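Local structure of uncharacterized protein VP1736 (Vibrio parahaemolyticus, 3LXQ) at residues Val310-Phe321 against Met380-Leu389; Gln125-Ser133 against Val302-Val310. The protein is of unknown function but contains a sulfatase-family domain of the alkaline phosphatase clan, an alpha/beta fold built round a mixed central sheet. All coordinates share one frame; numbering follows the deposited sequence.

In the fold
Both contacts are built on the loop that leaves strand 298-304 of the central sheet. Interaction 2 sets its first part against residues 125-133, and interaction 1 sets its second part, running back to strand 322-328, against the hairpin 380-389. The two share V310, and their centres lie about 11 Å apart. Backbone contacts tie them together: F321 O is 2.8 Å from A128 N, and Q381 N is 2.8 Å from T129 O, both probable hydrogen bonds. Interaction 2 lies deeper, about 7 Å from the chain centre against about 17 Å for interaction 1, and holds the polar cluster round D305, H306 and S133 at the end of a core strand, consistent with this clan's active-site region.

Interaction 1 of 2, residues Val310-Phe321 against Met380-Leu389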
ATOM      1  N   VAL A 310      14.649  -2.946  -8.555  1.00 42.46           N
ATOM      2  CA  VAL A 310      16.084  -2.952  -8.764  1.00 45.05           C
ATOM      3  C   VAL A 310      16.550  -4.384  -8.484  1.00 45.90           C
ATOM      4  O   VAL A 310      15.953  -5.074  -7.648  1.00 43.86           O
ATOM      5  CB  VAL A 310      16.817  -1.891  -7.902  1.00 44.45           C
ATOM      6  CG1 VAL A 310      16.819  -2.264  -6.417  1.00 42.26           C
ATOM      7  CG2 VAL A 310      18.249  -1.672  -8.411  1.00 48.46           C
ATOM      8  N   PHE A 311      17.588  -4.822  -9.200  1.00 48.64           N
ATOM      9  CA  PHE A 311      18.088  -6.196  -9.140  1.00 50.50           C
ATOM     10  C   PHE A 311      19.535  -6.265  -8.664  1.00 51.91           C
ATOM     11  O   PHE A 311      20.340  -5.371  -8.949  1.00 52.96           O
ATOM     12  CB  PHE A 311      17.980  -6.868 -10.520  1.00 53.68           C
ATOM     13  CG  PHE A 311      16.566  -7.028 -10.999  1.00 53.73           C
ATOM     14  CD1 PHE A 311      15.824  -8.149 -10.644  1.00 54.12           C
ATOM     15  CD2 PHE A 311      15.969  -6.047 -11.795  1.00 54.11           C
ATOM     16  CE1 PHE A 311      14.504  -8.294 -11.076  1.00 54.44           C
ATOM     17  CE2 PHE A 311      14.650  -6.179 -12.225  1.00 54.17           C
ATOM     18  CZ  PHE A 311      13.917  -7.305 -11.865  1.00 54.15           C
ATOM     19  N   GLY A 312      19.856  -7.334  -7.940  1.00 52.18           N
ATOM     20  CA  GLY A 312      21.212  -7.561  -7.438  1.00 54.40           C
ATOM     21  C   GLY A 312      21.702  -6.437  -6.545  1.00 53.47           C
ATOM     22  O   GLY A 312      22.879  -6.069  -6.579  1.00 55.85           O
ATOM     23  N   ALA A 313      20.784  -5.868  -5.771  1.00 50.41           N
ATOM     24  CA  ALA A 313      21.129  -4.883  -4.755  1.00 49.69           C
ATOM     25  C   ALA A 313      21.624  -5.617  -3.513  1.00 50.10           C
ATOM     26  O   ALA A 313      21.273  -6.783  -3.277  1.00 49.74           O
ATOM     27  CB  ALA A 313      19.918  -4.014  -4.416  1.00 46.88           C
ATOM     28  N   ASN A 314      22.462  -4.945  -2.735  1.00 51.06           N
ATOM     29  CA  ASN A 314      22.925  -5.536  -1.497  1.00 51.68           C
ATOM     30  C   ASN A 314      22.056  -5.136  -0.322  1.00 49.15           C
ATOM     31  O   ASN A 314      21.561  -3.998  -0.255  1.00 47.63           O
ATOM     32  CB  ASN A 314      24.389  -5.216  -1.228  1.00 55.01           C
ATOM     33  CG  ASN A 314      25.157  -6.429  -0.725  1.00 58.52           C
ATOM     34  OD1 ASN A 314      26.301  -6.315  -0.276  1.00 62.12           O
ATOM     35  ND2 ASN A 314      24.530  -7.606  -0.804  1.00 58.45           N
ATOM     36  N   LEU A 315      21.876  -6.099   0.586  1.00 48.97           N
ATOM     37  CA  LEU A 315      21.085  -5.956   1.811  1.00 46.72           C
ATOM     38  C   LEU A 315      19.669  -5.441   1.514  1.00 43.52           C
ATOM     39  O   LEU A 315      18.926  -6.098   0.774  1.00 42.17           O
ATOM     40  CB  LEU A 315      21.841  -5.121   2.864  1.00 48.24           C
ATOM     41  CG  LEU A 315      23.107  -5.794   3.434  1.00 50.92           C
ATOM     42  CD1 LEU A 315      23.968  -4.798   4.201  1.00 52.55           C
ATOM     43  CD2 LEU A 315      22.775  -7.022   4.287  1.00 50.55           C
ATOM     44  N   VAL A 316      19.290  -4.297   2.082  1.00 42.02           N
ATOM     45  CA  VAL A 316      18.005  -3.683   1.735  1.00 39.07           C
ATOM     46  C   VAL A 316      18.185  -2.269   1.178  1.00 39.15           C
ATOM     47  O   VAL A 316      18.563  -1.355   1.910  1.00 39.91           O
ATOM     48  CB  VAL A 316      16.997  -3.706   2.908  1.00 37.98           C
ATOM     49  CG1 VAL A 316      15.674  -3.044   2.492  1.00 34.78           C
ATOM     50  CG2 VAL A 316      16.736  -5.133   3.347  1.00 39.12           C
ATOM     51  N   PRO A 317      17.918  -2.089  -0.130  1.00 38.91           N
ATOM     52  CA  PRO A 317      18.049  -0.777  -0.776  1.00 39.61           C
ATOM     53  C   PRO A 317      16.867   0.151  -0.456  1.00 37.60           C
ATOM     54  O   PRO A 317      15.921   0.270  -1.229  1.00 36.45           O
ATOM     55  CB  PRO A 317      18.116  -1.124  -2.265  1.00 39.96           C
ATOM     56  CG  PRO A 317      17.332  -2.403  -2.384  1.00 38.79           C
ATOM     57  CD  PRO A 317      17.558  -3.152  -1.090  1.00 38.64           C
ATOM     58  N   VAL A 318      16.963   0.814   0.692  1.00 38.35           N
ATOM     59  CA  VAL A 318      15.884   1.620   1.282  1.00 36.37           C
ATOM     60  C   VAL A 318      15.197   2.571   0.303  1.00 35.95           C
ATOM     61  O   VAL A 318      13.954   2.622   0.248  1.00 34.28           O
ATOM     62  CB  VAL A 318      16.413   2.404   2.525  1.00 38.16           C
ATOM     63  CG1 VAL A 318      15.362   3.354   3.098  1.00 36.10           C
ATOM     64  CG2 VAL A 318      16.908   1.432   3.602  1.00 38.62           C
ATOM     65  N   LYS A 319      16.013   3.295  -0.468  1.00 38.09           N
ATOM     66  CA  LYS A 319      15.558   4.284  -1.447  1.00 38.24           C
ATOM     67  C   LYS A 319      14.539   3.672  -2.394  1.00 36.22           C
ATOM     68  O   LYS A 319      13.601   4.344  -2.830  1.00 36.34           O
ATOM     69  CB  LYS A 319      16.759   4.837  -2.242  1.00 41.33           C
ATOM     70  N   HIS A 320      14.714   2.386  -2.689  1.00 35.26           N
ATOM     71  CA  HIS A 320      13.847   1.687  -3.630  1.00 33.20           C
ATOM     72  C   HIS A 320      12.603   1.049  -3.018  1.00 29.97           C
ATOM     73  O   HIS A 320      11.923   0.269  -3.668  1.00 28.90           O
ATOM     74  CB  HIS A 320      14.644   0.682  -4.437  1.00 34.75           C
ATOM     75  CG  HIS A 320      15.622   1.322  -5.363  1.00 38.79           C
ATOM     76  ND1 HIS A 320      15.248   1.847  -6.581  1.00 41.81           N
ATOM     77  CD2 HIS A 320      16.952   1.554  -5.242  1.00 41.81           C
ATOM     78  CE1 HIS A 320      16.311   2.358  -7.181  1.00 44.37           C
ATOM     79  NE2 HIS A 320      17.358   2.186  -6.391  1.00 44.47           N
ATOM     80  N   PHE A 321      12.312   1.397  -1.772  1.00 28.83           N
ATOM     81  CA  PHE A 321      11.011   1.101  -1.170  1.00 26.23           C
ATOM     82  C   PHE A 321      10.248   2.402  -0.959  1.00 25.94           C
ATOM     83  O   PHE A 321       9.065   2.404  -0.567  1.00 24.85           O
ATOM     84  CB  PHE A 321      11.199   0.333   0.142  1.00 25.85           C
ATOM     85  CG  PHE A 321      11.704  -1.075  -0.050  1.00 25.95           C
ATOM     86  CD1 PHE A 321      13.062  -1.328  -0.247  1.00 29.14           C
ATOM     87  CD2 PHE A 321      10.820  -2.142  -0.046  1.00 24.68           C
ATOM     88  CE1 PHE A 321      13.532  -2.623  -0.447  1.00 28.58           C
ATOM     89  CE2 PHE A 321      11.278  -3.438  -0.236  1.00 27.71           C
ATOM     90  CZ  PHE A 321      12.640  -3.681  -0.428  1.00 29.26           C
HETATM   91  N   MSE A 380      10.749  -3.309   5.487  1.00 28.71           N
HETATM   92  CA  MSE A 380      10.848  -3.610   4.066  1.00 30.23           C
HETATM   93  C   MSE A 380      11.562  -4.922   3.748  1.00 30.71           C
HETATM   94  O   MSE A 380      12.570  -5.282   4.374  1.00 31.31           O
HETATM   95  CB  MSE A 380      11.328  -2.399   3.245  1.00 31.39           C
HETATM   96  CG  MSE A 380      12.617  -1.790   3.668  1.00 36.04           C
HETATM   97 SE   MSE A 380      12.676   0.174   3.525  1.00 42.10          SE
HETATM   98  CE  MSE A 380      13.319   0.404   5.345  1.00 40.04           C
ATOM     99  N   GLN A 381      10.968  -5.663   2.815  1.00 30.36           N
ATOM    100  CA  GLN A 381      11.465  -6.972   2.419  1.00 31.02           C
ATOM    101  C   GLN A 381      11.981  -6.892   1.008  1.00 31.64           C
ATOM    102  O   GLN A 381      11.220  -6.600   0.085  1.00 31.23           O
ATOM    103  CB  GLN A 381      10.351  -8.012   2.479  1.00 30.98           C
ATOM    104  CG  GLN A 381      10.822  -9.446   2.314  1.00 32.22           C
ATOM    105  CD  GLN A 381      11.256 -10.077   3.634  1.00 33.74           C
ATOM    106  OE1 GLN A 381      10.602  -9.892   4.661  1.00 32.31           O
ATOM    107  NE2 GLN A 381      12.353 -10.844   3.603  1.00 33.72           N
ATOM    108  N   TYR A 382      13.278  -7.151   0.852  1.00 32.76           N
ATOM    109  CA  TYR A 382      13.908  -7.234  -0.446  1.00 34.14           C
ATOM    110  C   TYR A 382      14.307  -8.692  -0.688  1.00 35.67           C
ATOM    111  O   TYR A 382      15.384  -9.132  -0.264  1.00 36.05           O
ATOM    112  CB  TYR A 382      15.125  -6.294  -0.535  1.00 34.86           C
ATOM    113  CG  TYR A 382      15.809  -6.318  -1.883  1.00 36.96           C
ATOM    114  CD1 TYR A 382      15.214  -5.709  -2.995  1.00 37.69           C
ATOM    115  CD2 TYR A 382      17.048  -6.945  -2.058  1.00 37.67           C
ATOM    116  CE1 TYR A 382      15.817  -5.728  -4.233  1.00 40.06           C
ATOM    117  CE2 TYR A 382      17.665  -6.971  -3.301  1.00 40.51           C
ATOM    118  CZ  TYR A 382      17.040  -6.358  -4.384  1.00 41.18           C
ATOM    119  OH  TYR A 382      17.617  -6.357  -5.622  1.00 42.78           O
ATOM    120  N   ASP A 383      13.424  -9.438  -1.357  1.00 36.12           N
ATOM    121  CA  ASP A 383      13.602 -10.894  -1.540  1.00 38.12           C
ATOM    122  C   ASP A 383      13.729 -11.619  -0.184  1.00 37.39           C
ATOM    123  O   ASP A 383      12.770 -11.677   0.584  1.00 36.40           O
ATOM    124  CB  ASP A 383      14.805 -11.190  -2.469  1.00 39.32           C
ATOM    125  CG  ASP A 383      14.596 -10.658  -3.886  1.00 41.93           C
ATOM    126  OD1 ASP A 383      13.428 -10.582  -4.330  1.00 41.71           O
ATOM    127  OD2 ASP A 383      15.601 -10.328  -4.564  1.00 46.27           O
ATOM    128  N   LYS A 384      14.919 -12.139   0.106  1.00 38.02           N
ATOM    129  CA  LYS A 384      15.176 -12.873   1.340  1.00 38.17           C
ATOM    130  C   LYS A 384      15.621 -11.966   2.501  1.00 37.35           C
ATOM    131  O   LYS A 384      15.763 -12.429   3.638  1.00 37.84           O
ATOM    132  CB  LYS A 384      16.221 -13.977   1.086  1.00 40.21           C
ATOM    133  N   ASN A 385      15.855 -10.687   2.215  1.00 36.22           N
ATOM    134  CA  ASN A 385      16.309  -9.752   3.245  1.00 35.51           C
ATOM    135  C   ASN A 385      15.181  -8.909   3.832  1.00 33.56           C
ATOM    136  O   ASN A 385      14.327  -8.428   3.104  1.00 33.06           O
ATOM    137  CB  ASN A 385      17.405  -8.853   2.696  1.00 36.04           C
ATOM    138  CG  ASN A 385      18.625  -9.637   2.240  1.00 37.75           C
ATOM    139  OD1 ASN A 385      18.809 -10.796   2.609  1.00 38.88           O
ATOM    140  ND2 ASN A 385      19.458  -9.006   1.434  1.00 37.21           N
ATOM    141  N   PHE A 386      15.191  -8.749   5.155  1.00 33.01           N
ATOM    142  CA  PHE A 386      14.202  -7.934   5.859  1.00 30.93           C
ATOM    143  C   PHE A 386      14.891  -6.765   6.528  1.00 31.01           C
ATOM    144  O   PHE A 386      15.903  -6.937   7.235  1.00 31.91           O
ATOM    145  CB  PHE A 386      13.448  -8.758   6.911  1.00 30.46           C
ATOM    146  CG  PHE A 386      12.461  -7.948   7.741  1.00 29.98           C
ATOM    147  CD1 PHE A 386      12.859  -7.343   8.948  1.00 28.50           C
ATOM    148  CD2 PHE A 386      11.132  -7.815   7.337  1.00 27.32           C
ATOM    149  CE1 PHE A 386      11.923  -6.605   9.726  1.00 28.51           C
ATOM    150  CE2 PHE A 386      10.210  -7.085   8.099  1.00 25.82           C
ATOM    151  CZ  PHE A 386      10.603  -6.480   9.289  1.00 25.73           C
ATOM    152  N   GLY A 387      14.342  -5.576   6.306  1.00 29.87           N
ATOM    153  CA  GLY A 387      14.864  -4.354   6.897  1.00 30.06           C
ATOM    154  C   GLY A 387      13.874  -3.643   7.791  1.00 29.21           C
ATOM    155  O   GLY A 387      12.677  -3.599   7.503  1.00 27.42           O
ATOM    156  N   TYR A 388      14.382  -3.108   8.895  1.00 30.23           N
ATOM    157  CA  TYR A 388      13.580  -2.333   9.839  1.00 29.58           C
ATOM    158  C   TYR A 388      14.229  -0.959  10.013  1.00 30.33           C
ATOM    159  O   TYR A 388      15.309  -0.818  10.618  1.00 32.09           O
ATOM    160  CB  TYR A 388      13.449  -3.070  11.182  1.00 29.64           C
ATOM    161  CG  TYR A 388      12.260  -2.632  12.038  1.00 29.65           C
ATOM    162  CD1 TYR A 388      11.004  -3.228  11.889  1.00 29.50           C
ATOM    163  CD2 TYR A 388      12.405  -1.633  13.006  1.00 29.77           C
ATOM    164  CE1 TYR A 388       9.911  -2.830  12.693  1.00 27.94           C
ATOM    165  CE2 TYR A 388      11.344  -1.230  13.792  1.00 29.84           C
ATOM    166  CZ  TYR A 388      10.101  -1.828  13.631  1.00 27.40           C
ATOM    167  OH  TYR A 388       9.073  -1.418  14.418  1.00 29.22           O
ATOM    168  N   LEU A 389      13.583   0.036   9.424  1.00 29.90           N
ATOM    169  CA  LEU A 389      14.033   1.417   9.449  1.00 30.67           C
ATOM    170  C   LEU A 389      13.300   2.205  10.537  1.00 30.58           C
ATOM    171  O   LEU A 389      12.060   2.179  10.613  1.00 29.62           O
ATOM    172  CB  LEU A 389      13.818   2.077   8.078  1.00 30.91           C
ATOM    173  CG  LEU A 389      14.238   3.552   7.912  1.00 32.02           C
ATOM    174  CD1 LEU A 389      15.772   3.732   7.876  1.00 34.19           C
ATOM    175  CD2 LEU A 389      13.590   4.202   6.688  1.00 31.08           C
TER
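Y382 reaches into the loop 310-321 and is gripped at its hydroxyl by two backbone groups. Its OH donates to V310 O at 2.9 Å, arriving well above the carbonyl plane, and accepts from A313 N in a nearly straight bond of 3.2 Å (164°). P317 sets its CD over one face of the same ring, 4.0 Å from the centroid of the Y382 ring, a CH-pi contact between side chains that cross at about a right angle. A trans first torsion (chi1 -179°) swings the Y382 ring away from its backbone N and toward the loop, and bonds at OH and packing on the face together fix the ring.

A second apolar patch forms round F321 and selenomethionine M380. M380 CB sits over the F321 ring, 3.6 Å from its centroid, while SE approaches the ring obliquely as a Met-aromatic contact. Q381 O and Y382 CB meet the edge of F321 near its plane. V316 lies between the two patches: its CG1 comes within 3.5 Å of M380 CG, and its CG2 rests on N385 CB and the backbone N of G387. N385 adds a third polar link, ND2 to L315 O at 3.0 Å and almost linear (175°), with the acceptor in the amide plane but the donor above the carbonyl plane. L315 N, buried by the contact, has no hydrogen-bond partner in the model.

A type II' turn from Y382 to N385 joins the two hairpin strands and brings both side chains to the loop, whose own course bends through an inverse gamma turn centred on P317. Strand 394-398 extends the loop-facing side, V396 touching L315 and V316; Y127 of strand 121-127 packs on V318, F321, M380 and L389, while F386 and Y388 face helix 422-441.

Interaction 2 of 2, residues Gln125-Ser133 against Val302-Val310; sequences QMYATGTRS and VIADHDARV
H306 turns its imidazole into the bend made by G130, T131 and R132. T131 O stands over one face, 3.2 Å from ND1 of H306, but the angle is poor for a bond; the opposite face carries OD1 of D305. ND1 instead donates within the loop to D307 O, at 2.7 Å and nearly straight (172°), with the acceptor in the ring plane. That bond fixes the ring's rotation and directs its NE2 edge toward S133. The S133 hydroxyl, 2.8 Å from D305 OD2, is in bonding range of that carboxylate, with E94 a second acceptor within reach.

Strands 121-127 and 298-304 both pair with strand 322-328 in the central sheet, and the contact forms where the two segments leave it. M126 and I303 still touch lightly at the strand ends; beyond them, the Asp-His pair after a core strand and the hydroxyl at the start of helix 133-141 resemble the active-site region of alkaline phosphatase clan members, consistent with a site here.

T131 separates this cluster from R309. The R309 chain, bent at chi2 (107°), crosses the threonine at about a right angle, with CD 3.8 Å from T131 O. Its guanidinium then meets that of R132, the planes 55° apart: R309 NH2 lies over the R132 face, 3.2 Å from R132 NH2. A salt bridge from R132 to D383 probably offsets this proximity of like charges. One water bridges the two segments, donating to G130 O at 2.9 Å and accepting from D307 N.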
ATOM      1  N   GLN A 125       7.762  10.288   3.845  1.00 32.91           N
ATOM      2  CA  GLN A 125       8.569   9.167   4.317  1.00 32.51           C
ATOM      3  C   GLN A 125       7.786   7.850   4.344  1.00 31.99           C
ATOM      4  O   GLN A 125       7.873   7.106   5.309  1.00 30.57           O
ATOM      5  CB  GLN A 125       9.149   9.456   5.713  1.00 33.31           C
ATOM      6  CG  GLN A 125      10.268  10.483   5.707  1.00 35.44           C
ATOM      7  CD  GLN A 125      11.474  10.039   4.897  1.00 37.59           C
ATOM      8  OE1 GLN A 125      12.095  10.840   4.197  1.00 40.09           O
ATOM      9  NE2 GLN A 125      11.824   8.763   5.003  1.00 36.88           N
HETATM   10  N   MSE A 126       7.055   7.592   3.262  1.00 33.08           N
HETATM   11  CA  MSE A 126       6.278   6.382   3.051  1.00 35.25           C
HETATM   12  C   MSE A 126       7.098   5.288   2.368  1.00 36.67           C
HETATM   13  O   MSE A 126       7.765   5.536   1.365  1.00 36.52           O
HETATM   14  CB  MSE A 126       5.056   6.697   2.182  1.00 36.09           C
HETATM   15  CG  MSE A 126       4.133   5.509   1.947  1.00 38.31           C
HETATM   16 SE   MSE A 126       3.322   4.783   3.566  1.00 40.84          SE
HETATM   17  CE  MSE A 126       2.560   6.433   4.273  1.00 39.43           C
ATOM     18  N   TYR A 127       7.031   4.078   2.919  1.00 26.35           N
ATOM     19  CA  TYR A 127       7.751   2.935   2.347  1.00 25.66           C
ATOM     20  C   TYR A 127       6.866   1.739   2.082  1.00 24.21           C
ATOM     21  O   TYR A 127       6.018   1.373   2.906  1.00 24.76           O
ATOM     22  CB  TYR A 127       8.939   2.546   3.227  1.00 26.33           C
ATOM     23  CG  TYR A 127       9.960   3.647   3.293  1.00 28.65           C
ATOM     24  CD1 TYR A 127       9.812   4.702   4.195  1.00 29.87           C
ATOM     25  CD2 TYR A 127      11.053   3.660   2.433  1.00 29.21           C
ATOM     26  CE1 TYR A 127      10.721   5.739   4.247  1.00 33.34           C
ATOM     27  CE2 TYR A 127      11.982   4.693   2.486  1.00 33.98           C
ATOM     28  CZ  TYR A 127      11.812   5.729   3.400  1.00 35.84           C
ATOM     29  OH  TYR A 127      12.714   6.771   3.441  1.00 39.36           O
ATOM     30  N   ALA A 128       7.053   1.139   0.912  1.00 24.37           N
ATOM     31  CA  ALA A 128       6.423  -0.132   0.601  1.00 22.85           C
ATOM     32  C   ALA A 128       7.091  -1.198   1.464  1.00 22.94           C
ATOM     33  O   ALA A 128       8.257  -1.056   1.825  1.00 22.31           O
ATOM     34  CB  ALA A 128       6.562  -0.464  -0.891  1.00 23.02           C
ATOM     35  N   THR A 129       6.323  -2.218   1.848  1.00 22.09           N
ATOM     36  CA  THR A 129       6.868  -3.379   2.555  1.00 22.79           C
ATOM     37  C   THR A 129       7.538  -4.366   1.594  1.00 24.08           C
ATOM     38  O   THR A 129       8.319  -5.232   2.021  1.00 25.53           O
ATOM     39  CB  THR A 129       5.769  -4.131   3.307  1.00 22.59           C
ATOM     40  OG1 THR A 129       4.784  -4.542   2.364  1.00 21.00           O
ATOM     41  CG2 THR A 129       5.113  -3.253   4.387  1.00 21.08           C
ATOM     42  N   GLY A 130       7.240  -4.237   0.299  1.00 24.41           N
ATOM     43  CA  GLY A 130       7.813  -5.122  -0.718  1.00 25.48           C
ATOM     44  C   GLY A 130       8.253  -4.500  -2.029  1.00 26.66           C
ATOM     45  O   GLY A 130       8.314  -3.262  -2.164  1.00 26.50           O
ATOM     46  N   THR A 131       8.584  -5.382  -2.984  1.00 27.40           N
ATOM     47  CA  THR A 131       9.019  -5.004  -4.324  1.00 27.81           C
ATOM     48  C   THR A 131       8.083  -5.483  -5.431  1.00 27.84           C
ATOM     49  O   THR A 131       8.281  -5.133  -6.601  1.00 28.60           O
ATOM     50  CB  THR A 131      10.421  -5.544  -4.638  1.00 29.87           C
ATOM     51  OG1 THR A 131      10.407  -6.983  -4.586  1.00 30.93           O
ATOM     52  CG2 THR A 131      11.424  -4.984  -3.656  1.00 29.85           C
ATOM     53  N   ARG A 132       7.063  -6.259  -5.069  1.00 26.50           N
ATOM     54  CA  ARG A 132       6.178  -6.857  -6.066  1.00 27.39           C
ATOM     55  C   ARG A 132       4.757  -6.349  -5.919  1.00 26.31           C
ATOM     56  O   ARG A 132       4.333  -5.975  -4.835  1.00 24.49           O
ATOM     57  CB  ARG A 132       6.218  -8.387  -5.993  1.00 28.45           C
ATOM     58  CG  ARG A 132       7.602  -9.002  -6.343  1.00 30.53           C
ATOM     59  CD  ARG A 132       7.658 -10.440  -5.881  1.00 35.37           C
ATOM     60  NE  ARG A 132       8.818 -11.161  -6.407  1.00 39.41           N
ATOM     61  CZ  ARG A 132       9.980 -11.302  -5.769  1.00 41.65           C
ATOM     62  NH1 ARG A 132      10.175 -10.762  -4.565  1.00 40.94           N
ATOM     63  NH2 ARG A 132      10.956 -11.988  -6.342  1.00 44.11           N
ATOM     64  N   SER A 133       4.050  -6.315  -7.042  1.00 27.14           N
ATOM     65  CA  SER A 133       2.691  -5.817  -7.079  1.00 27.59           C
ATOM     66  C   SER A 133       1.772  -6.498  -6.073  1.00 27.37           C
ATOM     67  O   SER A 133       1.037  -5.801  -5.357  1.00 28.42           O
ATOM     68  CB  SER A 133       2.137  -5.911  -8.504  1.00 29.01           C
ATOM     69  OG  SER A 133       2.870  -5.049  -9.371  1.00 29.53           O
ATOM     70  N   VAL A 302      -3.720   8.120  -3.216  1.00 31.66           N
ATOM     71  CA  VAL A 302      -2.828   7.821  -4.335  1.00 32.90           C
ATOM     72  C   VAL A 302      -1.591   7.214  -3.698  1.00 31.56           C
ATOM     73  O   VAL A 302      -0.882   7.886  -2.958  1.00 31.84           O
ATOM     74  CB  VAL A 302      -2.394   9.074  -5.122  1.00 35.25           C
ATOM     75  CG1 VAL A 302      -1.433   8.687  -6.260  1.00 34.66           C
ATOM     76  CG2 VAL A 302      -3.603   9.854  -5.661  1.00 36.70           C
ATOM     77  N   ILE A 303      -1.336   5.943  -3.986  1.00 30.98           N
ATOM     78  CA  ILE A 303      -0.191   5.251  -3.400  1.00 29.41           C
ATOM     79  C   ILE A 303       0.360   4.200  -4.377  1.00 29.33           C
ATOM     80  O   ILE A 303      -0.406   3.544  -5.084  1.00 29.94           O
ATOM     81  CB  ILE A 303      -0.543   4.644  -1.999  1.00 28.00           C
ATOM     82  CG1 ILE A 303       0.733   4.270  -1.227  1.00 27.75           C
ATOM     83  CG2 ILE A 303      -1.534   3.481  -2.117  1.00 27.49           C
ATOM     84  CD1 ILE A 303       0.514   3.902   0.230  1.00 27.31           C
ATOM     85  N   ALA A 304       1.683   4.065  -4.433  1.00 28.83           N
ATOM     86  CA  ALA A 304       2.292   3.029  -5.271  1.00 29.44           C
ATOM     87  C   ALA A 304       2.181   1.647  -4.618  1.00 28.62           C
ATOM     88  O   ALA A 304       1.916   1.521  -3.404  1.00 27.30           O
ATOM     89  CB  ALA A 304       3.751   3.363  -5.582  1.00 30.10           C
ATOM     90  N   ASP A 305       2.341   0.610  -5.434  1.00 29.77           N
ATOM     91  CA  ASP A 305       2.431  -0.755  -4.919  1.00 29.55           C
ATOM     92  C   ASP A 305       3.872  -1.097  -4.538  1.00 29.03           C
ATOM     93  O   ASP A 305       4.099  -1.960  -3.693  1.00 29.37           O
ATOM     94  CB  ASP A 305       1.839  -1.772  -5.910  1.00 31.50           C
ATOM     95  CG  ASP A 305       2.519  -1.747  -7.272  1.00 33.53           C
ATOM     96  OD1 ASP A 305       3.309  -0.821  -7.569  1.00 33.33           O
ATOM     97  OD2 ASP A 305       2.263  -2.682  -8.053  1.00 36.08           O
ATOM     98  N   HIS A 306       4.824  -0.396  -5.161  1.00 29.09           N
ATOM     99  CA  HIS A 306       6.271  -0.545  -4.929  1.00 29.14           C
ATOM    100  C   HIS A 306       7.018   0.388  -5.894  1.00 30.19           C
ATOM    101  O   HIS A 306       6.423   0.949  -6.807  1.00 31.44           O
ATOM    102  CB  HIS A 306       6.734  -1.988  -5.171  1.00 29.81           C
ATOM    103  CG  HIS A 306       6.296  -2.542  -6.492  1.00 32.10           C
ATOM    104  ND1 HIS A 306       7.022  -2.374  -7.654  1.00 34.99           N
ATOM    105  CD2 HIS A 306       5.192  -3.241  -6.840  1.00 32.99           C
ATOM    106  CE1 HIS A 306       6.392  -2.959  -8.655  1.00 36.86           C
ATOM    107  NE2 HIS A 306       5.279  -3.494  -8.188  1.00 37.35           N
ATOM    108  N   ASP A 307       8.318   0.540  -5.700  1.00 30.76           N
ATOM    109  CA  ASP A 307       9.160   1.268  -6.649  1.00 33.24           C
ATOM    110  C   ASP A 307       9.437   0.337  -7.827  1.00 35.67           C
ATOM    111  O   ASP A 307       9.278  -0.886  -7.708  1.00 35.47           O
ATOM    112  CB  ASP A 307      10.474   1.659  -5.967  1.00 33.54           C
ATOM    113  CG  ASP A 307      11.368   2.560  -6.816  1.00 35.84           C
ATOM    114  OD1 ASP A 307      10.939   3.114  -7.860  1.00 37.85           O
ATOM    115  OD2 ASP A 307      12.534   2.722  -6.410  1.00 37.57           O
ATOM    116  N   ALA A 308       9.834   0.905  -8.963  1.00 37.97           N
ATOM    117  CA  ALA A 308      10.358   0.091 -10.050  1.00 40.63           C
ATOM    118  C   ALA A 308      11.468  -0.797  -9.485  1.00 40.73           C
ATOM    119  O   ALA A 308      12.371  -0.320  -8.797  1.00 40.34           O
ATOM    120  CB  ALA A 308      10.888   0.963 -11.169  1.00 43.49           C
ATOM    121  N   ARG A 309      11.377  -2.092  -9.770  1.00 41.73           N
ATOM    122  CA  ARG A 309      12.332  -3.090  -9.295  1.00 42.07           C
ATOM    123  C   ARG A 309      13.801  -2.705  -9.545  1.00 43.55           C
ATOM    124  O   ARG A 309      14.147  -2.180 -10.592  1.00 45.68           O
ATOM    125  CB  ARG A 309      12.034  -4.414  -9.996  1.00 44.55           C
ATOM    126  CG  ARG A 309      12.404  -5.664  -9.203  1.00 46.79           C
ATOM    127  CD  ARG A 309      11.149  -6.364  -8.686  1.00 48.84           C
ATOM    128  NE  ARG A 309      11.408  -7.784  -8.449  1.00 52.73           N
ATOM    129  CZ  ARG A 309      10.876  -8.786  -9.150  1.00 55.43           C
ATOM    130  NH1 ARG A 309      10.015  -8.555 -10.144  1.00 56.32           N
ATOM    131  NH2 ARG A 309      11.194 -10.033  -8.837  1.00 57.75           N
ATOM    132  N   VAL A 310      14.649  -2.946  -8.555  1.00 42.46           N
ATOM    133  CA  VAL A 310      16.084  -2.952  -8.764  1.00 45.05           C
ATOM    134  C   VAL A 310      16.550  -4.384  -8.484  1.00 45.90           C
ATOM    135  O   VAL A 310      15.953  -5.074  -7.648  1.00 43.86           O
ATOM    136  CB  VAL A 310      16.817  -1.891  -7.902  1.00 44.45           C
ATOM    137  CG1 VAL A 310      16.819  -2.264  -6.417  1.00 42.26           C
ATOM    138  CG2 VAL A 310      18.249  -1.672  -8.411  1.00 48.46           C
TER
HETATM  139  O   HOH W   1       9.619  -1.017  -3.550  1.00 23.57           O